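Local coordinates for protein mevalonate kinase (Staphylococcus aureus, PDB 2X7I) that probably catalyses the ATP-dependent phosphorylation of mevalonate to 5-phosphomevalonate, an early step of the mevalonate route to isoprenoids, as a kinase of the GHMP family, at residues Val32-Ala36 with Thr301-Asn305; Val152-Pro156 with Thr166-Leu170. Residue numbers count along the deposited sequence, not the author numbering.

Contact 1. Residues Val32-Ala36 with Thr301-Asn305; sequences VPFNA and TWIEN
V32-F34 and T301-N305 are extended; the first chain turns a corner at N35 and A36, where phi/psi are -67/-20° and -73/-25°. The two strand axes come no closer than 9.0 Å and run at 134° to each other, so side chains bridge the gap. The nearest CA atoms are those of A36 and E304, 5.9 Å apart.

Polar contacts centre on the carboxylate of E304 (chi1 t, chi2 p). E304 OE2 accepts from N35 N at 3.0 Å, and E304 OE1 accepts from A36 N at 3.0 Å. The acid thus holds two successive backbone amides at the corner. N35 ND2 adds a weak hydrogen bond to E304 OE2 at 3.2 Å.

The aromatic contact is T-shaped. F34 (chi1 t) turns its ring edge to a face of the W302 indole (chi1 m), with planes at 81°. F34 CZ lies 3.6 Å from W302 CG. Beside them, A36 CB packs on W302 CB at 4.0 Å.

V178 of strand 175-180 touches the side chains of F34 and W302. The arrangement joins the two sheets of the GHMP kinase fold: the mixed N-terminal sheet and the four-stranded antiparallel C-terminal sheet, of which 300-305 is an edge strand.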
loop_
_atom_site.group_PDB
_atom_site.type_symbol
_atom_site.label_atom_id
_atom_site.label_comp_id
_atom_site.label_asym_id
_atom_site.label_seq_id
_atom_site.Cartn_x
_atom_site.Cartn_y
_atom_site.Cartn_z
ATOM N N VAL A 32 6.747 -4.205 -0.406
ATOM C CA VAL A 32 7.017 -4.102 -1.838
ATOM C C VAL A 32 6.075 -3.076 -2.448
ATOM O O VAL A 32 4.990 -2.845 -1.903
ATOM C CB VAL A 32 6.811 -5.457 -2.591
ATOM C CG1 VAL A 32 7.749 -6.510 -2.059
ATOM C CG2 VAL A 32 5.353 -5.918 -2.498
ATOM N N PRO A 33 6.468 -2.478 -3.587
ATOM C CA PRO A 33 5.578 -1.559 -4.285
ATOM C C PRO A 33 4.275 -2.239 -4.681
ATOM O O PRO A 33 4.289 -3.404 -5.050
ATOM C CB PRO A 33 6.372 -1.174 -5.543
ATOM C CG PRO A 33 7.765 -1.515 -5.262
ATOM C CD PRO A 33 7.744 -2.654 -4.305
ATOM N N PHE A 34 3.165 -1.517 -4.580
ATOM C CA PHE A 34 1.866 -2.022 -5.022
ATOM C C PHE A 34 1.489 -1.266 -6.297
ATOM O O PHE A 34 0.806 -0.248 -6.259
ATOM C CB PHE A 34 0.839 -1.827 -3.900
ATOM C CG PHE A 34 -0.562 -2.294 -4.230
ATOM C CD1 PHE A 34 -0.789 -3.466 -4.918
ATOM C CD2 PHE A 34 -1.662 -1.556 -3.798
ATOM C CE1 PHE A 34 -2.074 -3.890 -5.191
ATOM C CE2 PHE A 34 -2.947 -1.979 -4.060
ATOM C CZ PHE A 34 -3.154 -3.149 -4.762
ATOM N N ASN A 35 1.956 -1.786 -7.423
ATOM C CA ASN A 35 1.832 -1.115 -8.723
ATOM C C ASN A 35 0.401 -1.003 -9.235
ATOM O O ASN A 35 0.128 -0.183 -10.104
ATOM C CB ASN A 35 2.676 -1.830 -9.777
ATOM C CG ASN A 35 4.150 -1.848 -9.432
ATOM O OD1 ASN A 35 4.765 -0.798 -9.232
ATOM N ND2 ASN A 35 4.731 -3.040 -9.370
ATOM N N ALA A 36 -0.498 -1.837 -8.720
ATOM C CA ALA A 36 -1.906 -1.776 -9.102
ATOM C C ALA A 36 -2.615 -0.552 -8.492
ATOM O O ALA A 36 -3.617 -0.076 -9.028
ATOM C CB ALA A 36 -2.618 -3.063 -8.699
ATOM N N THR A 301 -10.991 -5.639 -5.256
ATOM C CA THR A 301 -9.856 -6.499 -5.578
ATOM C C THR A 301 -8.868 -5.848 -6.541
ATOM O O THR A 301 -9.210 -4.915 -7.248
ATOM C CB THR A 301 -10.314 -7.853 -6.171
ATOM O OG1 THR A 301 -11.099 -7.622 -7.348
ATOM C CG2 THR A 301 -11.137 -8.642 -5.143
ATOM N N TRP A 302 -7.630 -6.338 -6.524
ATOM C CA TRP A 302 -6.592 -5.933 -7.483
ATOM C C TRP A 302 -5.742 -7.139 -7.876
ATOM O O TRP A 302 -5.544 -8.057 -7.078
ATOM C CB TRP A 302 -5.648 -4.887 -6.879
ATOM C CG TRP A 302 -6.275 -3.613 -6.390
ATOM C CD1 TRP A 302 -6.362 -2.437 -7.061
ATOM C CD2 TRP A 302 -6.857 -3.383 -5.102
ATOM N NE1 TRP A 302 -6.975 -1.483 -6.278
ATOM C CE2 TRP A 302 -7.290 -2.041 -5.070
ATOM C CE3 TRP A 302 -7.063 -4.185 -3.976
ATOM C CZ2 TRP A 302 -7.915 -1.482 -3.958
ATOM C CZ3 TRP A 302 -7.679 -3.629 -2.870
ATOM C CH2 TRP A 302 -8.096 -2.290 -2.864
ATOM N N ILE A 303 -5.222 -7.122 -9.096
ATOM C CA ILE A 303 -4.284 -8.131 -9.538
ATOM C C ILE A 303 -2.914 -7.486 -9.677
ATOM O O ILE A 303 -2.745 -6.527 -10.426
ATOM C CB ILE A 303 -4.713 -8.779 -10.874
ATOM C CG1 ILE A 303 -6.003 -9.586 -10.687
ATOM C CG2 ILE A 303 -3.606 -9.684 -11.399
ATOM C CD1 ILE A 303 -6.606 -10.100 -11.982
ATOM N N GLU A 304 -1.948 -8.014 -8.928
ATOM C CA GLU A 304 -0.574 -7.543 -8.967
ATOM C C GLU A 304 0.300 -8.564 -9.695
ATOM O O GLU A 304 0.414 -9.714 -9.259
ATOM C CB GLU A 304 -0.068 -7.346 -7.536
ATOM C CG GLU A 304 1.331 -6.719 -7.412
ATOM C CD GLU A 304 1.364 -5.230 -7.727
ATOM O OE1 GLU A 304 0.288 -4.589 -7.776
ATOM O OE2 GLU A 304 2.480 -4.697 -7.913
ATOM N N ASN A 305 0.904 -8.144 -10.803
ATOM C CA ASN A 305 1.964 -8.923 -11.450
ATOM C C ASN A 305 3.221 -8.782 -10.609
ATOM O O ASN A 305 3.595 -7.668 -10.250
ATOM C CB ASN A 305 2.227 -8.415 -12.867
ATOM C CG ASN A 305 3.146 -9.338 -13.674
ATOM O OD1 ASN A 305 3.899 -10.152 -13.124
ATOM N ND2 ASN A 305 3.086 -9.201 -14.991
#

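Contact 2. Residues Val152-Pro156 with Thr166-Leu170; sequences VSGKP and TLKTL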
loop_
_atom_site.group_PDB
_atom_site.type_symbol
_atom_site.label_atom_id
_atom_site.label_comp_id
_atom_site.label_asym_id
_atom_site.label_seq_id
_atom_site.Cartn_x
_atom_site.Cartn_y
_atom_site.Cartn_z
ATOM N N VAL A 152 9.080 5.251 -3.170
ATOM C CA VAL A 152 10.001 6.111 -3.914
ATOM C C VAL A 152 11.052 5.320 -4.694
ATOM O O VAL A 152 11.224 5.531 -5.897
ATOM C CB VAL A 152 10.696 7.124 -2.989
ATOM C CG1 VAL A 152 11.798 7.856 -3.729
ATOM C CG2 VAL A 152 9.678 8.107 -2.465
ATOM N N SER A 153 11.731 4.402 -4.014
ATOM C CA SER A 153 12.739 3.542 -4.652
ATOM C C SER A 153 12.160 2.589 -5.701
ATOM O O SER A 153 12.856 2.183 -6.616
ATOM C CB SER A 153 13.480 2.716 -3.600
ATOM O OG SER A 153 12.613 1.760 -2.981
ATOM N N GLY A 154 10.895 2.214 -5.557
ATOM C CA GLY A 154 10.302 1.182 -6.413
ATOM C C GLY A 154 10.910 -0.200 -6.179
ATOM O O GLY A 154 10.858 -1.074 -7.055
ATOM N N LYS A 155 11.489 -0.393 -4.997
ATOM C CA LYS A 155 12.152 -1.646 -4.647
ATOM C C LYS A 155 11.614 -2.203 -3.324
ATOM O O LYS A 155 11.064 -1.445 -2.506
ATOM C CB LYS A 155 13.648 -1.408 -4.550
ATOM C CG LYS A 155 14.303 -1.105 -5.892
ATOM C CD LYS A 155 15.623 -0.363 -5.709
ATOM C CE LYS A 155 16.390 -0.242 -7.023
ATOM N NZ LYS A 155 15.498 0.216 -8.129
ATOM N N PRO A 156 11.760 -3.529 -3.104
ATOM C CA PRO A 156 11.357 -4.072 -1.816
ATOM C C PRO A 156 12.258 -3.561 -0.699
ATOM O O PRO A 156 13.433 -3.318 -0.932
ATOM C CB PRO A 156 11.521 -5.595 -1.992
ATOM C CG PRO A 156 11.681 -5.836 -3.421
ATOM C CD PRO A 156 12.278 -4.584 -3.990
ATOM N N THR A 166 17.403 -2.308 1.325
ATOM C CA THR A 166 16.577 -2.151 0.137
ATOM C C THR A 166 17.044 -3.184 -0.862
ATOM O O THR A 166 18.213 -3.215 -1.215
ATOM C CB THR A 166 16.705 -0.743 -0.455
ATOM O OG1 THR A 166 16.095 0.197 0.437
ATOM C CG2 THR A 166 16.016 -0.666 -1.819
ATOM N N LEU A 167 16.137 -4.051 -1.293
ATOM C CA LEU A 167 16.505 -5.144 -2.195
ATOM C C LEU A 167 16.481 -4.668 -3.651
ATOM O O LEU A 167 16.180 -3.503 -3.930
ATOM C CB LEU A 167 15.560 -6.335 -1.998
ATOM C CG LEU A 167 15.348 -6.836 -0.557
ATOM C CD1 LEU A 167 14.411 -8.038 -0.531
ATOM C CD2 LEU A 167 16.672 -7.182 0.128
ATOM N N LYS A 168 16.809 -5.564 -4.574
ATOM C CA LYS A 168 16.694 -5.269 -6.000
ATOM C C LYS A 168 15.231 -5.379 -6.425
ATOM O O LYS A 168 14.416 -5.951 -5.697
ATOM C CB LYS A 168 17.580 -6.218 -6.811
ATOM C CG LYS A 168 19.060 -5.955 -6.595
ATOM C CD LYS A 168 19.926 -7.213 -6.721
ATOM C CE LYS A 168 20.613 -7.308 -8.056
ATOM N NZ LYS A 168 21.604 -8.418 -8.069
ATOM N N THR A 169 14.903 -4.827 -7.595
ATOM C CA THR A 169 13.521 -4.809 -8.101
ATOM C C THR A 169 12.835 -6.174 -7.968
ATOM O O THR A 169 13.450 -7.207 -8.198
ATOM C CB THR A 169 13.469 -4.350 -9.589
ATOM O OG1 THR A 169 13.719 -2.944 -9.663
ATOM C CG2 THR A 169 12.100 -4.627 -10.215
ATOM N N LEU A 170 11.560 -6.168 -7.600
ATOM C CA LEU A 170 10.827 -7.412 -7.379
ATOM C C LEU A 170 10.657 -8.194 -8.680
ATOM O O LEU A 170 10.201 -7.664 -9.698
ATOM C CB LEU A 170 9.455 -7.149 -6.737
ATOM C CG LEU A 170 8.768 -8.403 -6.159
ATOM C CD1 LEU A 170 9.625 -9.059 -5.079
ATOM C CD2 LEU A 170 7.384 -8.083 -5.623
HETATM O O HOH W 1 10.325 -3.861 -6.742
HETATM O O HOH W 2 12.536 -0.576 -9.537
#
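This contact pairs a helix C-terminus with the loop that follows a beta-hairpin, strands 157-160 and 163-166. Helix 145-153 ends at S153, and G154 leaves it with positive phi (67°). S153 OG accepts from K155 N at 3.2 Å, which makes an ST turn; the same hydroxyl is also hydrogen-bonded to Q149 O.

The direct hydrogen bond between the segments runs from L167 N to P156 O, 2.8 Å long. T166 CA adds a CA-H...O contact to P156 O at 3.5 Å. Beyond this the loop wraps around P156. P156 CD sits 3.1 Å from K168 O. The proline ring meets two leucines: P156 CB is 4.1 Å from L167 CD1, and P156 CG is 4.2 Å from L170 CD1. The aliphatic part of K155 packs on the loop, with K155 CB 3.7 Å from T166 CG2.

Two waters extend the contact. Water 1 donates to G154 O (2.9 Å) and accepts from L170 N (2.8 Å). Water 2 donates to G154 O (3.0 Å) and bonds T169 OG1 (2.7 Å).

L167 and L170 also touch I221 of helix 203-222. P156 and L170 pack on V32 of strand 29-45, and V152 touches helix 125-140.

In the fold
Contact 1 is partly buried, near the centre of the chain. Contact 2 lies at the surface. Their chemistry follows their places: in contact 1 a buried acid meets backbone amides beside an aromatic pair, while contact 2 relies on a backbone bond, proline packing and bridging waters. Contact 1 joins segments 265 residues apart, from two different sheets. Contact 2 is local, its closest ends 10 residues apart, and falls within the sequence that separates the segments of contact 1. Strand 29-45 links them. V32 CG1 packs on P156 CB and on L170 CD2, both at 3.9 Å, and P33 CG lies 3.5 Å from G154 C.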